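Local coordinates for putative uncharacterized protein (Xanthomonas oryzae pv. oryzae, PDB 4KL0) that binds calcium in a nucleoside-hydrolase-type fold and is probably a hydrolase of N-glycosyl compounds, although its role as a bacterial effector is unsettled, at residues N37-P40 with D41-V44; A77-A80 with K81-D85; S158-L161 with A162-D166; D318-T321 with L322-A325. One frame throughout, in Å; residues are numbered along the deposited sequence.

Contact 1: N37-P40 with D41-V44; sequences NKDP and DDVV. With CA (calcium ion), chain B.
Asp39 reaches forward over the turn and takes the backbone N-H of Asp41, with Asp41 N to Asp39 OD1 at 3.1 Å. The N-H...O angle of 140° shows a bent bond, and the donor stands well above the carboxylate plane. A first torsion of 60° sets Asp39 CG between its own N and carbonyl carbon, which swings OD1 toward the helix start as a capping acceptor. The carboxylates of Asp39 and Asp41 are turned 54° against each other, their OD1 atoms 3.6 Å apart; Asp41 OD2 accepts from Asp318 N, and this bond, with Lys38 on Asp39 OD2, probably eases the like-charge approach. Lys38 NZ forms a salt bridge with Asp39 OD2 at 2.8 Å, also from above the plane, and donates to a water on the metal; a second calcium-bound water donates to Asp39 OD2. Asp42 grips the calcium ion with both oxygens, OD2 at 2.5 Å and OD1 at 2.8 Å, and OD1 also accepts from Thr34 OG1. Val44 N donates the first i to i+4 hydrogen bond, to Pro40 O at 3.1 Å, while Val44 CG2 lies 4.3 Å from Pro40 CB. The turn belongs to the N-terminal aspartate cluster that binds calcium in nucleoside hydrolases; here Asp42 is its ligand, and Asp35, Asp318 and Ile151 O complete the protein ligands. It links strand 28-34 to helix 41-54, Val43 meeting helices 70-86 and 248-269 and Pro40 helix 236-243.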
loop_
_atom_site.group_PDB
_atom_site.type_symbol
_atom_site.label_atom_id
_atom_site.label_comp_id
_atom_site.label_asym_id
_atom_site.label_seq_id
_atom_site.Cartn_x
_atom_site.Cartn_y
_atom_site.Cartn_z
ATOM N N ASN A 37 7.980 -5.887 -2.171
ATOM C CA ASN A 37 9.427 -6.131 -2.397
ATOM C C ASN A 37 10.000 -5.540 -3.681
ATOM O O ASN A 37 11.024 -6.010 -4.173
ATOM C CB ASN A 37 9.784 -7.596 -2.230
ATOM C CG ASN A 37 11.234 -7.772 -1.823
ATOM O OD1 ASN A 37 11.721 -7.019 -0.963
ATOM N ND2 ASN A 37 11.943 -8.747 -2.439
ATOM N N LYS A 38 9.361 -4.516 -4.237
ATOM C CA LYS A 38 10.108 -3.662 -5.173
ATOM C C LYS A 38 10.413 -2.310 -4.530
ATOM O O LYS A 38 11.208 -1.512 -5.049
ATOM C CB LYS A 38 9.428 -3.523 -6.554
ATOM C CG LYS A 38 7.943 -3.185 -6.611
ATOM C CD LYS A 38 7.663 -1.676 -6.450
ATOM C CE LYS A 38 6.135 -1.363 -6.673
ATOM N NZ LYS A 38 5.915 0.111 -6.449
ATOM N N ASP A 39 9.827 -2.086 -3.362
ATOM C CA ASP A 39 10.105 -0.893 -2.543
ATOM C C ASP A 39 9.615 -1.222 -1.120
ATOM O O ASP A 39 9.100 -2.309 -0.906
ATOM C CB ASP A 39 9.456 0.355 -3.145
ATOM C CG ASP A 39 7.922 0.281 -3.267
ATOM O OD1 ASP A 39 7.242 -0.412 -2.478
ATOM O OD2 ASP A 39 7.414 0.976 -4.206
ATOM N N PRO A 40 9.753 -0.320 -0.130
ATOM C CA PRO A 40 9.285 -0.693 1.208
ATOM C C PRO A 40 7.805 -0.618 1.456
ATOM O O PRO A 40 7.335 -1.195 2.444
ATOM C CB PRO A 40 9.939 0.372 2.137
ATOM C CG PRO A 40 10.924 1.156 1.246
ATOM C CD PRO A 40 10.439 0.990 -0.165
ATOM N N ASP A 41 7.072 0.068 0.588
ATOM C CA ASP A 41 5.710 0.549 0.906
ATOM C C ASP A 41 4.729 -0.534 1.297
ATOM O O ASP A 41 3.978 -0.380 2.264
ATOM C CB ASP A 41 5.138 1.171 -0.330
ATOM C CG ASP A 41 5.531 2.557 -0.473
ATOM O OD1 ASP A 41 6.720 2.810 -0.859
ATOM O OD2 ASP A 41 4.626 3.393 -0.245
ATOM N N ASP A 42 4.649 -1.604 0.496
ATOM C CA ASP A 42 3.639 -2.610 0.784
ATOM C C ASP A 42 3.895 -3.263 2.117
ATOM O O ASP A 42 2.942 -3.554 2.863
ATOM C CB ASP A 42 3.560 -3.645 -0.368
ATOM C CG ASP A 42 3.230 -2.992 -1.709
ATOM O OD1 ASP A 42 2.098 -3.200 -2.156
ATOM O OD2 ASP A 42 4.116 -2.263 -2.299
ATOM N N VAL A 43 5.175 -3.538 2.414
ATOM C CA VAL A 43 5.469 -4.211 3.682
ATOM C C VAL A 43 5.269 -3.310 4.891
ATOM O O VAL A 43 4.827 -3.805 5.933
ATOM C CB VAL A 43 6.847 -4.859 3.632
ATOM C CG1 VAL A 43 7.263 -5.371 5.047
ATOM C CG2 VAL A 43 6.759 -6.036 2.617
ATOM N N VAL A 44 5.506 -1.995 4.752
ATOM C CA VAL A 44 5.104 -1.082 5.820
ATOM C C VAL A 44 3.585 -1.160 6.015
ATOM O O VAL A 44 3.095 -1.165 7.172
ATOM C CB VAL A 44 5.515 0.393 5.516
ATOM C CG1 VAL A 44 5.098 1.279 6.735
ATOM C CG2 VAL A 44 7.055 0.451 5.297
HETATM CA CA CA B . 2.601 -0.962 -3.793
HETATM O O HOH W 1 2.997 -0.433 -6.303
HETATM O O HOH W 2 4.634 0.470 -3.798
HETATM O O HOH W 3 1.839 1.540 -4.448
#

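Contact 2: A77-A80 with K81-D85; sequences AQLA and KGVFD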
loop_
_atom_site.group_PDB
_atom_site.type_symbol
_atom_site.label_atom_id
_atom_site.label_comp_id
_atom_site.label_asym_id
_atom_site.label_seq_id
_atom_site.Cartn_x
_atom_site.Cartn_y
_atom_site.Cartn_z
ATOM N N ALA A 77 4.384 -13.233 -3.487
ATOM C CA ALA A 77 3.379 -13.775 -2.604
ATOM C C ALA A 77 4.038 -14.551 -1.444
ATOM O O ALA A 77 3.602 -14.468 -0.324
ATOM C CB ALA A 77 2.424 -14.712 -3.397
ATOM N N GLN A 78 5.076 -15.309 -1.746
ATOM C CA GLN A 78 5.837 -15.997 -0.728
ATOM C C GLN A 78 6.446 -15.010 0.231
ATOM O O GLN A 78 6.470 -15.260 1.438
ATOM C CB GLN A 78 6.921 -16.841 -1.352
ATOM C CG GLN A 78 6.346 -18.088 -2.108
ATOM C CD GLN A 78 7.444 -18.823 -2.830
ATOM O OE1 GLN A 78 8.504 -19.070 -2.252
ATOM N NE2 GLN A 78 7.226 -19.157 -4.100
ATOM N N LEU A 79 6.978 -13.889 -0.266
ATOM C CA LEU A 79 7.459 -12.878 0.668
ATOM C C LEU A 79 6.355 -12.257 1.558
ATOM O O LEU A 79 6.556 -12.063 2.733
ATOM C CB LEU A 79 8.212 -11.790 -0.100
ATOM C CG LEU A 79 8.697 -10.593 0.686
ATOM C CD1 LEU A 79 9.882 -10.101 0.005
ATOM C CD2 LEU A 79 7.616 -9.486 0.721
ATOM N N ALA A 80 5.209 -11.920 0.965
ATOM C CA ALA A 80 4.122 -11.398 1.746
ATOM C C ALA A 80 3.733 -12.376 2.838
ATOM O O ALA A 80 3.581 -11.993 4.002
ATOM C CB ALA A 80 2.915 -11.031 0.881
ATOM N N LYS A 81 3.605 -13.651 2.468
ATOM C CA LYS A 81 3.179 -14.624 3.456
ATOM C C LYS A 81 4.251 -14.804 4.544
ATOM O O LYS A 81 3.923 -14.871 5.747
ATOM C CB LYS A 81 2.815 -15.923 2.727
ATOM C CG LYS A 81 2.420 -17.084 3.668
ATOM C CD LYS A 81 1.086 -16.796 4.306
ATOM C CE LYS A 81 0.542 -18.018 5.031
ATOM N NZ LYS A 81 -0.689 -17.602 5.716
ATOM N N GLY A 82 5.522 -14.804 4.141
ATOM C CA GLY A 82 6.619 -14.752 5.110
ATOM C C GLY A 82 6.559 -13.593 6.100
ATOM O O GLY A 82 6.877 -13.748 7.295
ATOM N N VAL A 83 6.164 -12.410 5.619
ATOM C CA VAL A 83 6.022 -11.262 6.487
ATOM C C VAL A 83 4.809 -11.390 7.405
ATOM O O VAL A 83 4.934 -11.194 8.622
ATOM C CB VAL A 83 5.948 -9.964 5.671
ATOM C CG1 VAL A 83 5.525 -8.754 6.559
ATOM C CG2 VAL A 83 7.289 -9.692 4.967
ATOM N N PHE A 84 3.663 -11.819 6.870
ATOM C CA PHE A 84 2.502 -12.060 7.749
ATOM C C PHE A 84 2.803 -13.083 8.862
ATOM O O PHE A 84 2.401 -12.873 9.997
ATOM C CB PHE A 84 1.271 -12.453 6.935
ATOM C CG PHE A 84 0.792 -11.368 6.031
ATOM C CD1 PHE A 84 0.524 -10.083 6.524
ATOM C CD2 PHE A 84 0.609 -11.643 4.695
ATOM C CE1 PHE A 84 0.086 -9.068 5.623
ATOM C CE2 PHE A 84 0.179 -10.661 3.785
ATOM C CZ PHE A 84 -0.098 -9.395 4.278
ATOM N N ASP A 85 3.542 -14.124 8.510
ATOM C CA ASP A 85 3.951 -15.140 9.502
ATOM C C ASP A 85 4.779 -14.512 10.642
ATOM O O ASP A 85 4.529 -14.745 11.843
ATOM C CB ASP A 85 4.788 -16.217 8.824
ATOM C CG ASP A 85 3.979 -17.157 7.934
ATOM O OD1 ASP A 85 2.713 -17.201 7.996
ATOM O OD2 ASP A 85 4.661 -17.879 7.171
#
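Ala80 and Phe84 make the close side of this helical turn: CE2 of the ring comes within 4.0 Å of Ala80 CB, and CD2 lies 3.1 Å from Ala80 O. With CG beside its own N (chi1 -65°), the ring of Phe84 lies back along the helix toward the turn of Ala80. In the main chain, Phe84 N donates to Ala80 O at 2.9 Å, with an N-H...O angle of 171°, so the carbonyl beside the ring is also a backbone acceptor. On the next flank Leu79 and Val83 meet more loosely, CD2 to CG2 at 4.3 Å, although Val83 CG2 sits 3.3 Å from Leu79 O. Gly82 carries no side chain, and its N bonds Gln78 O at 2.9 Å. The more open side belongs to Lys81 and Asp85. Lys81 CB rests near Ala77 O, and a bend at chi2 (70°) takes the amine away from the preceding turn to Val92 O; Asp85 is exposed. Helix 70-86 is the connection in a beta-alpha-beta unit between strands 58-65 and 93-96. Phe84 packs on both strands, whereas Leu79 and Val83 face Val43 of helix 41-54. Chemically, the buried flanks combine apolar contact with regular i to i+4 bonding that satisfies the main chain, and the charged ends lie on the flank that reaches solvent, the Lys81 amine being held by Val92 O.

Contact 3: S158-L161 with A162-D166; sequences SALL and AEAGD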
loop_
_atom_site.group_PDB
_atom_site.type_symbol
_atom_site.label_atom_id
_atom_site.label_comp_id
_atom_site.label_asym_id
_atom_site.label_seq_id
_atom_site.Cartn_x
_atom_site.Cartn_y
_atom_site.Cartn_z
ATOM N N SER A 158 -9.743 -5.849 -10.680
ATOM C CA SER A 158 -10.734 -5.707 -11.752
ATOM C C SER A 158 -11.329 -7.096 -12.011
ATOM O O SER A 158 -12.558 -7.188 -12.200
ATOM C CB SER A 158 -10.059 -5.183 -13.000
ATOM O OG SER A 158 -10.965 -5.197 -14.110
ATOM N N ALA A 159 -10.491 -8.155 -12.031
ATOM C CA ALA A 159 -10.993 -9.538 -12.183
ATOM C C ALA A 159 -12.068 -9.876 -11.158
ATOM O O ALA A 159 -13.040 -10.558 -11.478
ATOM C CB ALA A 159 -9.864 -10.577 -12.140
ATOM N N LEU A 160 -11.923 -9.376 -9.927
ATOM C CA LEU A 160 -12.876 -9.673 -8.859
ATOM C C LEU A 160 -14.182 -8.980 -9.134
ATOM O O LEU A 160 -15.242 -9.586 -8.968
ATOM C CB LEU A 160 -12.352 -9.235 -7.460
ATOM C CG LEU A 160 -13.291 -9.522 -6.272
ATOM C CD1 LEU A 160 -13.449 -11.008 -6.093
ATOM C CD2 LEU A 160 -12.750 -8.965 -4.943
ATOM N N LEU A 161 -14.121 -7.724 -9.572
ATOM C CA LEU A 161 -15.374 -7.018 -9.860
ATOM C C LEU A 161 -16.018 -7.710 -11.049
ATOM O O LEU A 161 -17.271 -7.749 -11.169
ATOM C CB LEU A 161 -15.158 -5.541 -10.160
ATOM C CG LEU A 161 -15.629 -4.684 -9.014
ATOM C CD1 LEU A 161 -14.796 -5.047 -7.757
ATOM C CD2 LEU A 161 -15.473 -3.248 -9.408
ATOM N N ALA A 162 -15.220 -8.299 -11.933
ATOM C CA ALA A 162 -15.850 -8.935 -13.090
ATOM C C ALA A 162 -16.465 -10.292 -12.735
ATOM O O ALA A 162 -17.600 -10.598 -13.171
ATOM C CB ALA A 162 -14.874 -9.076 -14.247
ATOM N N GLU A 163 -15.727 -11.134 -12.005
ATOM C CA GLU A 163 -16.214 -12.477 -11.694
ATOM C C GLU A 163 -17.309 -12.447 -10.651
ATOM O O GLU A 163 -18.218 -13.273 -10.680
ATOM C CB GLU A 163 -15.048 -13.380 -11.270
ATOM C CG GLU A 163 -14.067 -13.527 -12.443
ATOM C CD GLU A 163 -12.902 -14.429 -12.147
ATOM O OE1 GLU A 163 -12.945 -15.125 -11.100
ATOM O OE2 GLU A 163 -11.945 -14.415 -12.967
ATOM N N ALA A 164 -17.282 -11.458 -9.762
ATOM C CA ALA A 164 -18.226 -11.466 -8.654
ATOM C C ALA A 164 -19.014 -10.174 -8.609
ATOM O O ALA A 164 -19.396 -9.703 -7.542
ATOM C CB ALA A 164 -17.495 -11.713 -7.355
ATOM N N GLY A 165 -19.248 -9.594 -9.783
ATOM C CA GLY A 165 -20.072 -8.407 -9.944
ATOM C C GLY A 165 -21.435 -8.432 -9.266
ATOM O O GLY A 165 -21.907 -7.403 -8.776
ATOM N N ASP A 166 -22.058 -9.601 -9.215
ATOM C CA ASP A 166 -23.309 -9.755 -8.472
ATOM C C ASP A 166 -23.067 -9.481 -6.960
ATOM O O ASP A 166 -23.840 -8.768 -6.287
ATOM C CB ASP A 166 -23.923 -11.158 -8.736
ATOM C CG ASP A 166 -22.903 -12.334 -8.534
ATOM O OD1 ASP A 166 -21.697 -12.184 -8.878
ATOM O OD2 ASP A 166 -23.309 -13.431 -8.036
#
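Ala159 and Glu163, one turn apart near the end of helix 155-163, are joined through the main chain, where Glu163 N donates to Ala159 O at 2.8 Å with an N-H...O angle of 164°. Two more backbone bonds flank it: Ala162 N to Ser158 O at 2.9 Å, bent to 141°, and Ala164 N to Leu160 O, also at 2.9 Å. The series stops there. Gly165 N is still 3.0 Å from Leu161 O, but its direction is too poor for a hydrogen bond. Ala164 is the first residue to leave helical geometry, which accounts for the break before helix 165-171 begins.

Apolar contact between the segments is slight. Leu160 CD1 approaches Ala164 CB at 4.3 Å, and most of the leucine's packing is directed at other parts of the fold. Of the polar side chains, Glu163 lays its CG 3.3 Å from Ala159 O; the first torsion places CG beside its own N, and the extended chain beyond brings Glu163 OE2 back to 4.4 Å from Ala159 CB. Its OE1 has a long, weak ion pair with Arg133.

Ala162 and Glu163 lie on the exposed side, while Leu160 and Leu161 are buried. Leu160 enters the interior against Met135, Cys136 and Leu139 of helix 133-141 and Leu31 and Phe33 of strand 28-34, and Ala164 also touches Cys136. Ser158 and Leu161 instead meet helix 204-216, so the helix packs on helices 133-141 and 204-216 and, through Leu160, on strand 28-34 of the sheet.

Contact 4: D318-T321 with L322-A325; sequences DPLT and LLAA. With CA (calcium ion), chain B.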
loop_
_atom_site.group_PDB
_atom_site.type_symbol
_atom_site.label_atom_id
_atom_site.label_comp_id
_atom_site.label_asym_id
_atom_site.label_seq_id
_atom_site.Cartn_x
_atom_site.Cartn_y
_atom_site.Cartn_z
ATOM N N ASP A 318 1.563 3.693 0.293
ATOM C CA ASP A 318 0.611 2.635 0.543
ATOM C C ASP A 318 0.065 2.615 1.991
ATOM O O ASP A 318 -1.139 2.345 2.203
ATOM C CB ASP A 318 1.234 1.286 0.168
ATOM C CG ASP A 318 1.459 1.147 -1.318
ATOM O OD1 ASP A 318 0.958 1.964 -2.114
ATOM O OD2 ASP A 318 2.119 0.180 -1.758
ATOM N N PRO A 319 0.906 2.882 2.993
ATOM C CA PRO A 319 0.347 2.923 4.346
ATOM C C PRO A 319 -0.675 4.024 4.474
ATOM O O PRO A 319 -1.688 3.806 5.136
ATOM C CB PRO A 319 1.566 3.290 5.183
ATOM C CG PRO A 319 2.673 2.611 4.482
ATOM C CD PRO A 319 2.384 2.833 3.008
ATOM N N LEU A 320 -0.443 5.171 3.849
ATOM C CA LEU A 320 -1.439 6.218 3.918
ATOM C C LEU A 320 -2.735 5.802 3.244
ATOM O O LEU A 320 -3.814 6.225 3.654
ATOM C CB LEU A 320 -0.914 7.500 3.272
ATOM C CG LEU A 320 0.133 8.178 4.160
ATOM C CD1 LEU A 320 0.908 9.256 3.323
ATOM C CD2 LEU A 320 -0.533 8.866 5.361
ATOM N N THR A 321 -2.649 5.027 2.170
ATOM C CA THR A 321 -3.861 4.545 1.471
ATOM C C THR A 321 -4.706 3.688 2.407
ATOM O O THR A 321 -5.919 3.839 2.466
ATOM C CB THR A 321 -3.451 3.768 0.203
ATOM O OG1 THR A 321 -2.700 4.670 -0.622
ATOM C CG2 THR A 321 -4.644 3.283 -0.575
ATOM N N LEU A 322 -4.034 2.793 3.130
ATOM C CA LEU A 322 -4.729 2.002 4.124
ATOM C C LEU A 322 -5.369 2.874 5.221
ATOM O O LEU A 322 -6.566 2.639 5.568
ATOM C CB LEU A 322 -3.778 0.936 4.713
ATOM C CG LEU A 322 -4.475 0.112 5.826
ATOM C CD1 LEU A 322 -5.621 -0.669 5.222
ATOM C CD2 LEU A 322 -3.499 -0.846 6.462
ATOM N N LEU A 323 -4.649 3.873 5.701
ATOM C CA LEU A 323 -5.201 4.781 6.706
ATOM C C LEU A 323 -6.413 5.493 6.115
ATOM O O LEU A 323 -7.424 5.713 6.807
ATOM C CB LEU A 323 -4.154 5.763 7.221
ATOM C CG LEU A 323 -2.979 5.128 8.004
ATOM C CD1 LEU A 323 -2.096 6.219 8.602
ATOM C CD2 LEU A 323 -3.476 4.244 9.158
ATOM N N ALA A 324 -6.347 5.813 4.825
ATOM C CA ALA A 324 -7.491 6.475 4.182
ATOM C C ALA A 324 -8.709 5.576 3.984
ATOM O O ALA A 324 -9.830 6.091 3.775
ATOM C CB ALA A 324 -7.021 7.130 2.826
ATOM N N ALA A 325 -8.522 4.238 4.039
ATOM C CA ALA A 325 -9.542 3.256 3.768
ATOM C C ALA A 325 -10.407 2.935 4.967
ATOM O O ALA A 325 -11.476 2.326 4.789
ATOM C CB ALA A 325 -8.872 1.927 3.290
HETATM CA CA CA B . 2.601 -0.962 -3.793
HETATM O O HOH W 3 1.839 1.540 -4.448
HETATM O O HOH W 2 4.634 0.470 -3.798
HETATM O O HOH W 1 2.997 -0.433 -6.303
#
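Three i to i+4 bonds, Leu322 N to Asp318 O at 3.1 Å, Leu323 N to Pro319 O at 3.0 Å and Ala324 N to Leu320 O at 2.8 Å, run through helix 317-325, the last bent to an N-H...O angle of 147°. Between the two turns side-chain contact is sparse: Leu320 CD2 and Leu323 CD1 are 4.5 Å apart, and Leu323 CG lies 3.4 Å from Pro319 O. Asp318 extends from the N-terminal turn, its CG beside the backbone N (chi1 -68°), and divides its carboxylate between two tasks. OD2 binds the calcium ion at 2.4 Å, while OD1 accepts a short 2.5 Å hydrogen bond from a metal-bound water. Asp318 thus supplies one oxygen to the calcium site of this nucleoside-hydrolase-type fold, with Asp35, Asp42 and the carbonyl O of Ile151. One turn on, Thr321 OG1 sits beside the backbone N and hydrogen-bonds Tyr317 O, while CG2 lies anti to that N. Thr321 packs on Thr176 and Met178 of strand 172-178, whereas Leu323 turns to Leu365 and Leu368 of helix 358-372.

From the N terminus, contact 1 comes first, turning the chain from strand 28-34 into helix 41-54; contacts 2, 3 and 4 follow in series, each a single local turn, so none nests in or crosses another. Contact 2, on the crossover helix 70-86, packs against contact 1: Leu79 CD1 lies 3.3 Å from Asn37 CG. Contact 3 stands apart beside helices 133-141 and 204-216, its nearest atoms about 15 Å from contact 1. Contact 4, far along the sequence, returns to contact 1: both supply aspartate ligands to one calcium ion, its waters are shared out between them, and Asp41 OD2 makes a probable hydrogen bond with Asp318 N at 3.1 Å.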